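Local structure of exopolysaccharide biosynthesis protein (Pantoea stewartii subsp. stewartii DC283, 6TGF) at residues T179-E184 with G206-A211; Q422-G427 with E446-P451; S540-Y545 with P613-R618. The protein modifies the glycan of the bacterial biofilm, probably as a hydrolase, using a parallel beta-helix fold like that of bacteriophage tailspikes. All coordinates share one frame; numbering follows the deposited sequence.

Contact 1. Residues T179-E184 with G206-A211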
loop_
_atom_site.group_PDB
_atom_site.type_symbol
_atom_site.label_atom_id
_atom_site.label_comp_id
_atom_site.label_asym_id
_atom_site.label_seq_id
_atom_site.Cartn_x
_atom_site.Cartn_y
_atom_site.Cartn_z
ATOM N N THR B 179 24.710 21.115 -42.437
ATOM C CA THR B 179 24.591 20.151 -43.563
ATOM C C THR B 179 23.195 20.255 -44.185
ATOM O O THR B 179 22.242 19.765 -43.558
ATOM C CB THR B 179 24.865 18.714 -43.097
ATOM O OG1 THR B 179 26.153 18.679 -42.480
ATOM C CG2 THR B 179 24.807 17.710 -44.227
ATOM N N ARG B 180 23.083 20.856 -45.373
ATOM C CA ARG B 180 21.820 20.897 -46.159
ATOM C C ARG B 180 21.524 19.487 -46.666
ATOM O O ARG B 180 22.411 18.834 -47.212
ATOM C CB ARG B 180 21.929 21.889 -47.322
ATOM C CG ARG B 180 20.743 21.865 -48.277
ATOM C CD ARG B 180 20.773 22.997 -49.286
ATOM N NE ARG B 180 19.873 24.086 -48.925
ATOM C CZ ARG B 180 18.708 24.352 -49.510
ATOM N NH1 ARG B 180 18.268 23.616 -50.516
ATOM N NH2 ARG B 180 17.982 25.372 -49.087
ATOM N N PRO B 181 20.287 18.964 -46.487
ATOM C CA PRO B 181 19.902 17.684 -47.084
ATOM C C PRO B 181 20.045 17.702 -48.612
ATOM O O PRO B 181 19.837 18.746 -49.205
ATOM C CB PRO B 181 18.426 17.506 -46.692
ATOM C CG PRO B 181 18.227 18.410 -45.491
ATOM C CD PRO B 181 19.207 19.550 -45.676
ATOM N N LEU B 182 20.396 16.557 -49.207
ATOM C CA LEU B 182 20.496 16.381 -50.682
ATOM C C LEU B 182 19.110 16.572 -51.307
ATOM O O LEU B 182 19.026 17.226 -52.366
ATOM C CB LEU B 182 21.051 14.989 -51.005
ATOM C CG LEU B 182 22.555 14.809 -50.805
ATOM C CD1 LEU B 182 22.963 13.369 -51.077
ATOM C CD2 LEU B 182 23.348 15.759 -51.691
ATOM N N PHE B 183 18.077 16.018 -50.666
ATOM C CA PHE B 183 16.664 16.051 -51.129
ATOM C C PHE B 183 15.717 15.875 -49.935
ATOM O O PHE B 183 16.181 15.503 -48.838
ATOM C CB PHE B 183 16.435 14.964 -52.182
ATOM C CG PHE B 183 16.934 13.596 -51.790
ATOM C CD1 PHE B 183 16.160 12.754 -51.005
ATOM C CD2 PHE B 183 18.179 13.149 -52.202
ATOM C CE1 PHE B 183 16.620 11.499 -50.643
ATOM C CE2 PHE B 183 18.637 11.891 -51.840
ATOM C CZ PHE B 183 17.859 11.069 -51.060
ATOM N N GLU B 184 14.426 16.142 -50.156
ATOM C CA GLU B 184 13.335 15.966 -49.159
ATOM C C GLU B 184 13.217 14.476 -48.814
ATOM O O GLU B 184 12.914 13.678 -49.728
ATOM C CB GLU B 184 12.018 16.515 -49.713
ATOM C CG GLU B 184 10.860 16.460 -48.728
ATOM C CD GLU B 184 10.961 17.422 -47.558
ATOM O OE1 GLU B 184 11.447 18.554 -47.761
ATOM O OE2 GLU B 184 10.551 17.039 -46.446
ATOM N N GLY B 206 15.758 14.456 -43.606
ATOM C CA GLY B 206 15.919 15.875 -43.979
ATOM C C GLY B 206 14.665 16.450 -44.618
ATOM O O GLY B 206 13.877 15.671 -45.190
ATOM N N SER B 207 14.494 17.773 -44.525
ATOM C CA SER B 207 13.364 18.529 -45.124
ATOM C C SER B 207 13.775 19.982 -45.386
ATOM O O SER B 207 14.628 20.501 -44.637
ATOM C CB SER B 207 12.144 18.461 -44.242
ATOM O OG SER B 207 11.034 19.093 -44.863
ATOM N N PHE B 208 13.189 20.596 -46.418
ATOM C CA PHE B 208 13.316 22.040 -46.748
ATOM C C PHE B 208 12.072 22.792 -46.258
ATOM O O PHE B 208 12.056 24.033 -46.349
ATOM C CB PHE B 208 13.532 22.227 -48.252
ATOM C CG PHE B 208 14.694 21.444 -48.808
ATOM C CD1 PHE B 208 15.999 21.808 -48.514
ATOM C CD2 PHE B 208 14.483 20.335 -49.614
ATOM C CE1 PHE B 208 17.068 21.082 -49.019
ATOM C CE2 PHE B 208 15.553 19.613 -50.121
ATOM C CZ PHE B 208 16.844 19.988 -49.822
ATOM N N GLN B 209 11.068 22.060 -45.758
ATOM C CA GLN B 209 9.858 22.627 -45.103
ATOM C C GLN B 209 10.291 23.347 -43.829
ATOM O O GLN B 209 11.171 22.863 -43.119
ATOM C CB GLN B 209 8.840 21.529 -44.786
ATOM C CG GLN B 209 8.250 20.859 -46.021
ATOM C CD GLN B 209 7.460 21.821 -46.875
ATOM O OE1 GLN B 209 7.719 21.980 -48.066
ATOM N NE2 GLN B 209 6.491 22.483 -46.264
ATOM N N PRO B 210 9.694 24.512 -43.486
ATOM C CA PRO B 210 10.139 25.287 -42.328
ATOM C C PRO B 210 9.717 24.626 -41.006
ATOM O O PRO B 210 8.571 24.229 -40.893
ATOM C CB PRO B 210 9.459 26.659 -42.484
ATOM C CG PRO B 210 8.721 26.605 -43.817
ATOM C CD PRO B 210 8.550 25.140 -44.160
ATOM N N ALA B 211 10.653 24.519 -40.058
ATOM C CA ALA B 211 10.440 23.981 -38.694
ATOM C C ALA B 211 11.458 24.607 -37.734
ATOM O O ALA B 211 12.652 24.661 -38.090
ATOM C CB ALA B 211 10.549 22.476 -38.707
#
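Glu-184 and Phe-208 reach across to each other's segment, the first with a carboxylate, the second with a ring. The glutamate has CG anti to its backbone N (chi1 -176°) and bends at chi2, and the two oxygens end up on neighbouring residues of the 206-211 segment. OE1 takes the backbone N of Phe-208 at 3.0 Å, met on the syn side and 23° out of the carboxylate plane, with a fairly straight N-H (163°). OE2 uses its syn lone pair for the OG of Ser-207, 2.6 Å away. That same OG accepts from the backbone N of Gln-209 at 3.1 Å, closing an ST turn, so the hydroxyl that holds the carboxylate also shapes the chain just beyond the end of strand 202-207.

The Phe-208 ring lies against the 181-184 backbone. Its CZ meets the carbonyl O of Pro-181 edge-on at 3.3 Å, while CE2 is 3.6 Å from the backbone N of Glu-184. Arg-180 crosses the phenylalanine at about a right angle: its CG sits at the ring edge, in plane, and CD1 and CE1 of Phe-208 lie over one face of the guanidinium, toward its rim, with the two planes well off parallel. The Pro-181 ring presses CG on the bare CA of Gly-206, 3.7 Å away. Arg-180 also touches Val-48, and Leu-182 touches Leu-51 and Phe-141, so the loop packs between the sheets of the N-terminal region and the one containing strand 202-207.

Across this contact the carboxylate is gripped by two donors, a peptide N-H and a hydroxyl, neither of them charged. Such a setting is consistent with an ionised glutamate; the two bonds join the 179-184 loop to the turn at 207-209.

Contact 2. Residues Q422-G427 with E446-P451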
loop_
_atom_site.group_PDB
_atom_site.type_symbol
_atom_site.label_atom_id
_atom_site.label_comp_id
_atom_site.label_asym_id
_atom_site.label_seq_id
_atom_site.Cartn_x
_atom_site.Cartn_y
_atom_site.Cartn_z
ATOM N N GLN B 422 17.075 11.014 8.396
ATOM C CA GLN B 422 18.255 10.830 9.286
ATOM C C GLN B 422 19.023 12.150 9.423
ATOM O O GLN B 422 19.296 12.785 8.385
ATOM C CB GLN B 422 19.195 9.758 8.729
ATOM C CG GLN B 422 18.579 8.369 8.656
ATOM C CD GLN B 422 18.433 7.698 10.001
ATOM O OE1 GLN B 422 19.292 7.810 10.877
ATOM N NE2 GLN B 422 17.340 6.973 10.168
ATOM N N HIS B 423 19.354 12.532 10.661
ATOM C CA HIS B 423 20.341 13.588 11.022
ATOM C C HIS B 423 19.999 14.926 10.352
ATOM O O HIS B 423 20.942 15.647 9.972
ATOM C CB HIS B 423 21.760 13.110 10.679
ATOM C CG HIS B 423 22.207 11.947 11.500
ATOM N ND1 HIS B 423 22.500 12.064 12.845
ATOM C CD2 HIS B 423 22.409 10.651 11.178
ATOM C CE1 HIS B 423 22.863 10.888 13.316
ATOM N NE2 HIS B 423 22.817 10.005 12.311
ATOM N N CYS B 424 18.708 15.257 10.239
ATOM C CA CYS B 424 18.208 16.544 9.679
ATOM C C CYS B 424 18.120 17.584 10.801
ATOM O O CYS B 424 17.412 17.320 11.791
ATOM C CB CYS B 424 16.856 16.365 9.002
ATOM S SG CYS B 424 16.933 15.303 7.536
ATOM N N LYS B 425 18.812 18.718 10.648
ATOM C CA LYS B 425 19.018 19.724 11.725
ATOM C C LYS B 425 18.862 21.145 11.171
ATOM O O LYS B 425 19.668 21.526 10.302
ATOM C CB LYS B 425 20.408 19.552 12.349
ATOM C CG LYS B 425 20.465 18.645 13.572
ATOM C CD LYS B 425 21.169 17.321 13.362
ATOM C CE LYS B 425 21.383 16.572 14.661
ATOM N NZ LYS B 425 21.847 15.184 14.433
ATOM N N GLY B 426 17.889 21.900 11.697
ATOM C CA GLY B 426 17.698 23.337 11.417
ATOM C C GLY B 426 16.365 23.633 10.751
ATOM O O GLY B 426 16.018 24.825 10.650
ATOM N N GLY B 427 15.647 22.599 10.302
ATOM C CA GLY B 427 14.352 22.729 9.606
ATOM C C GLY B 427 13.414 21.586 9.944
ATOM O O GLY B 427 13.865 20.618 10.591
ATOM N N GLU B 446 14.866 9.738 12.599
ATOM C CA GLU B 446 15.920 9.436 13.603
ATOM C C GLU B 446 16.945 10.574 13.625
ATOM O O GLU B 446 17.376 11.003 12.540
ATOM C CB GLU B 446 16.603 8.106 13.276
ATOM C CG GLU B 446 15.640 7.013 12.856
ATOM C CD GLU B 446 16.247 5.622 12.854
ATOM O OE1 GLU B 446 16.592 5.133 13.949
ATOM O OE2 GLU B 446 16.386 5.038 11.760
ATOM N N HIS B 447 17.309 11.037 14.825
ATOM C CA HIS B 447 18.400 12.018 15.082
ATOM C C HIS B 447 18.117 13.343 14.359
ATOM O O HIS B 447 19.089 14.054 14.042
ATOM C CB HIS B 447 19.753 11.409 14.682
ATOM C CG HIS B 447 19.885 9.958 15.012
ATOM N ND1 HIS B 447 20.041 9.504 16.308
ATOM C CD2 HIS B 447 19.876 8.860 14.225
ATOM C CE1 HIS B 447 20.128 8.189 16.304
ATOM N NE2 HIS B 447 20.031 7.769 15.037
ATOM N N CYS B 448 16.839 13.666 14.126
ATOM C CA CYS B 448 16.376 14.921 13.473
ATOM C C CYS B 448 15.868 15.888 14.547
ATOM O O CYS B 448 15.046 15.461 15.378
ATOM C CB CYS B 448 15.275 14.648 12.454
ATOM S SG CYS B 448 15.796 13.588 11.080
ATOM N N ASP B 449 16.341 17.138 14.528
ATOM C CA ASP B 449 16.043 18.161 15.567
ATOM C C ASP B 449 14.538 18.444 15.608
ATOM O O ASP B 449 13.991 18.531 16.723
ATOM C CB ASP B 449 16.828 19.455 15.332
ATOM C CG ASP B 449 18.235 19.435 15.907
ATOM O OD1 ASP B 449 18.700 18.342 16.294
ATOM O OD2 ASP B 449 18.857 20.515 15.958
ATOM N N ASN B 450 13.903 18.579 14.440
ATOM C CA ASN B 450 12.481 18.992 14.298
ATOM C C ASN B 450 11.760 18.021 13.366
ATOM O O ASN B 450 11.705 18.249 12.159
ATOM C CB ASN B 450 12.373 20.437 13.806
ATOM C CG ASN B 450 13.001 21.425 14.765
ATOM O OD1 ASN B 450 12.514 21.612 15.877
ATOM N ND2 ASN B 450 14.086 22.058 14.347
ATOM N N PRO B 451 11.209 16.903 13.895
ATOM C CA PRO B 451 10.295 16.049 13.132
ATOM C C PRO B 451 9.255 16.862 12.345
ATOM O O PRO B 451 8.868 16.429 11.275
ATOM C CB PRO B 451 9.639 15.199 14.227
ATOM C CG PRO B 451 10.733 15.052 15.264
ATOM C CD PRO B 451 11.465 16.378 15.245
HETATM O O HOH W 1 15.002 18.520 11.680
#
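Gln-422 and Glu-446 run side by side in the same direction, as do His-423 and His-447 one residue on: equivalent positions of two adjacent coils. Backbone bonds come first. The N of His-423 gives to the O of Glu-446 at 3.1 Å, and the N of Asp-449 to the O of Cys-424 at 2.9 Å, keeping the register through the corner that both segments turn at a histidine with positive phi. A water accepts from the N of Asn-450 and lies close to the carbonyl O atoms of Cys-424 and Gly-427. Asp-449 carries the backbone bonding on to Asn-471.

Side-chain polar bonds fill in the rest. NE2 of Gln-422, with the partner in its amide plane, approaches OE2 of Glu-446 from above the carboxylate plane, 2.7 Å away. Lys-425 passes CG beside the Asp-449 carboxylate and bends there at chi2 (110°), which turns CD away from a straight course; its NZ bonds to the carbonyl O of His-447 at 3.0 Å. The backbone N of Cys-424 points at SG of Cys-448 (3.5 Å, 160°).

Among the rings, the two imidazoles are nearly parallel, 11° apart, but slid so far that they barely overlap; CB of His-447 is what lies over a face of His-423. ND1 of His-447 is bonded to Asp-468.

Two successive coils stack here at a corner, with parallel bridging between them at Gln-422 and Glu-446 and matching residues one above the other, as in a parallel beta-helix.

Contact 3. Residues S540-Y545 with P613-R618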
loop_
_atom_site.group_PDB
_atom_site.type_symbol
_atom_site.label_atom_id
_atom_site.label_comp_id
_atom_site.label_asym_id
_atom_site.label_seq_id
_atom_site.Cartn_x
_atom_site.Cartn_y
_atom_site.Cartn_z
ATOM N N SER B 540 -21.758 -27.388 43.984
ATOM C CA SER B 540 -22.485 -26.933 45.201
ATOM C C SER B 540 -21.504 -26.324 46.209
ATOM O O SER B 540 -21.937 -25.469 47.008
ATOM C CB SER B 540 -23.275 -28.060 45.818
ATOM O OG SER B 540 -22.425 -29.138 46.181
ATOM N N GLN B 541 -20.240 -26.764 46.176
ATOM C CA GLN B 541 -19.147 -26.316 47.081
ATOM C C GLN B 541 -18.505 -25.034 46.554
ATOM O O GLN B 541 -18.304 -24.891 45.350
ATOM C CB GLN B 541 -18.079 -27.403 47.209
ATOM C CG GLN B 541 -18.619 -28.737 47.704
ATOM C CD GLN B 541 -19.492 -28.583 48.926
ATOM O OE1 GLN B 541 -20.645 -29.007 48.945
ATOM N NE2 GLN B 541 -18.950 -27.951 49.954
ATOM N N PRO B 542 -18.154 -24.070 47.441
ATOM C CA PRO B 542 -17.322 -22.929 47.056
ATOM C C PRO B 542 -15.907 -23.373 46.653
ATOM O O PRO B 542 -15.425 -24.351 47.199
ATOM C CB PRO B 542 -17.267 -22.048 48.315
ATOM C CG PRO B 542 -18.415 -22.534 49.178
ATOM C CD PRO B 542 -18.563 -24.005 48.852
ATOM N N VAL B 543 -15.283 -22.648 45.719
ATOM C CA VAL B 543 -13.937 -22.974 45.154
ATOM C C VAL B 543 -13.059 -21.720 45.211
ATOM O O VAL B 543 -13.548 -20.634 44.844
ATOM C CB VAL B 543 -14.048 -23.518 43.716
ATOM C CG1 VAL B 543 -12.688 -23.886 43.140
ATOM C CG2 VAL B 543 -14.994 -24.705 43.633
ATOM N N TRP B 544 -11.807 -21.882 45.651
ATOM C CA TRP B 544 -10.780 -20.807 45.715
ATOM C C TRP B 544 -10.134 -20.629 44.335
ATOM O O TRP B 544 -9.713 -21.642 43.746
ATOM C CB TRP B 544 -9.725 -21.120 46.784
ATOM C CG TRP B 544 -10.136 -20.752 48.174
ATOM C CD1 TRP B 544 -10.497 -21.597 49.183
ATOM C CD2 TRP B 544 -10.229 -19.421 48.714
ATOM N NE1 TRP B 544 -10.805 -20.887 50.311
ATOM C CE2 TRP B 544 -10.650 -19.550 50.056
ATOM C CE3 TRP B 544 -9.997 -18.140 48.200
ATOM C CZ2 TRP B 544 -10.842 -18.445 50.882
ATOM C CZ3 TRP B 544 -10.188 -17.049 49.018
ATOM C CH2 TRP B 544 -10.606 -17.202 50.340
ATOM N N TYR B 545 -10.070 -19.383 43.854
ATOM C CA TYR B 545 -9.337 -18.963 42.631
ATOM C C TYR B 545 -8.323 -17.876 43.002
ATOM O O TYR B 545 -8.640 -17.043 43.873
ATOM C CB TYR B 545 -10.297 -18.419 41.568
ATOM C CG TYR B 545 -11.047 -19.462 40.778
ATOM C CD1 TYR B 545 -10.533 -19.975 39.599
ATOM C CD2 TYR B 545 -12.283 -19.923 41.196
ATOM C CE1 TYR B 545 -11.219 -20.926 38.862
ATOM C CE2 TYR B 545 -12.984 -20.874 40.471
ATOM C CZ TYR B 545 -12.451 -21.379 39.299
ATOM O OH TYR B 545 -13.137 -22.315 38.581
ATOM N N PRO B 613 -21.469 -13.570 44.010
ATOM C CA PRO B 613 -20.691 -14.688 43.476
ATOM C C PRO B 613 -19.481 -15.057 44.350
ATOM O O PRO B 613 -18.895 -16.095 44.102
ATOM C CB PRO B 613 -20.238 -14.160 42.106
ATOM C CG PRO B 613 -20.098 -12.666 42.314
ATOM C CD PRO B 613 -21.167 -12.302 43.325
ATOM N N VAL B 614 -19.148 -14.218 45.340
ATOM C CA VAL B 614 -17.948 -14.359 46.220
ATOM C C VAL B 614 -18.406 -14.481 47.680
ATOM O O VAL B 614 -19.305 -13.718 48.084
ATOM C CB VAL B 614 -16.983 -13.172 46.025
ATOM C CG1 VAL B 614 -15.815 -13.205 46.999
ATOM C CG2 VAL B 614 -16.478 -13.095 44.592
ATOM N N LEU B 615 -17.795 -15.405 48.433
ATOM C CA LEU B 615 -18.053 -15.644 49.882
ATOM C C LEU B 615 -16.926 -15.034 50.726
ATOM O O LEU B 615 -17.239 -14.436 51.772
ATOM C CB LEU B 615 -18.152 -17.151 50.138
ATOM C CG LEU B 615 -19.282 -17.887 49.418
ATOM C CD1 LEU B 615 -19.300 -19.353 49.820
ATOM C CD2 LEU B 615 -20.635 -17.248 49.699
ATOM N N ASP B 616 -15.671 -15.204 50.296
ATOM C CA ASP B 616 -14.452 -14.762 51.025
ATOM C C ASP B 616 -13.460 -14.140 50.036
ATOM O O ASP B 616 -13.516 -14.483 48.838
ATOM C CB ASP B 616 -13.797 -15.929 51.772
ATOM C CG ASP B 616 -14.374 -16.184 53.153
ATOM O OD1 ASP B 616 -14.202 -15.313 54.030
ATOM O OD2 ASP B 616 -14.990 -17.252 53.340
ATOM N N VAL B 617 -12.588 -13.259 50.537
ATOM C CA VAL B 617 -11.457 -12.645 49.781
ATOM C C VAL B 617 -10.218 -12.654 50.683
ATOM O O VAL B 617 -10.316 -12.162 51.826
ATOM C CB VAL B 617 -11.795 -11.216 49.314
ATOM C CG1 VAL B 617 -10.610 -10.537 48.642
ATOM C CG2 VAL B 617 -13.007 -11.190 48.398
ATOM N N ARG B 618 -9.109 -13.204 50.183
ATOM C CA ARG B 618 -7.769 -13.146 50.826
ATOM C C ARG B 618 -6.770 -12.599 49.801
ATOM O O ARG B 618 -7.036 -12.735 48.590
ATOM C CB ARG B 618 -7.352 -14.528 51.338
ATOM C CG ARG B 618 -8.358 -15.166 52.287
ATOM C CD ARG B 618 -7.835 -16.445 52.908
ATOM N NE ARG B 618 -6.868 -16.173 53.966
ATOM C CZ ARG B 618 -7.157 -16.027 55.258
ATOM N NH1 ARG B 618 -8.403 -16.134 55.691
ATOM N NH2 ARG B 618 -6.187 -15.776 56.120
#
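Trp-544 reaches the 613-618 segment with CZ2, CH2 and CZ3 of its six-membered ring, which meet Asp-616 and Arg-618 obliquely. From CB, CG stands anti to the carbonyl carbon, beside the backbone N (chi1 -82°). Farther out, CZ2 comes first, 4.0 Å from CB of Asp-616 and close to CD of Arg-618. CH2 touches two methylenes, CG of Arg-618 at 3.6 Å and CB of Asp-616 at 3.7 Å. CZ3 ends the run near the backbone N of Arg-618. The arginine makes its touch with CG and CD, while its NH2 is bonded to the O of Ser-673. A second, purely apolar touch is made by CG of Pro-542 on CD1 of Leu-615, 3.4 Å apart.

Strands 543-551 and 614-620 are not paired directly: strand 626-633 runs between them, antiparallel to both, and the axes of the short strands 543-545 and 616-618 come within 9.1 Å, at 34°. Pro-542, Trp-544 and Asp-616 all touch Arg-632 of that middle strand, whereas Val-617 turns the other way, onto Ile-593 of a second antiparallel sheet.

The three contacts are strung along an elongated chain: contacts 1 and 3 are on opposite sides of its centre, about 105 Å apart between centres, with contact 2 about 58 and 59 Å from them. None shares an element with another. Contact 1 is partly buried and the other two are at the surface. Contact 2, within the beta-helix, combines one parallel bridge and a few backbone bonds with side-chain bonds between matching positions; contact 1 has no such regular pairing and depends on a carboxylate and an aromatic ring joining a loop to a strand end. Contact 3 is made by side-chain carbons reaching across the intervening strand.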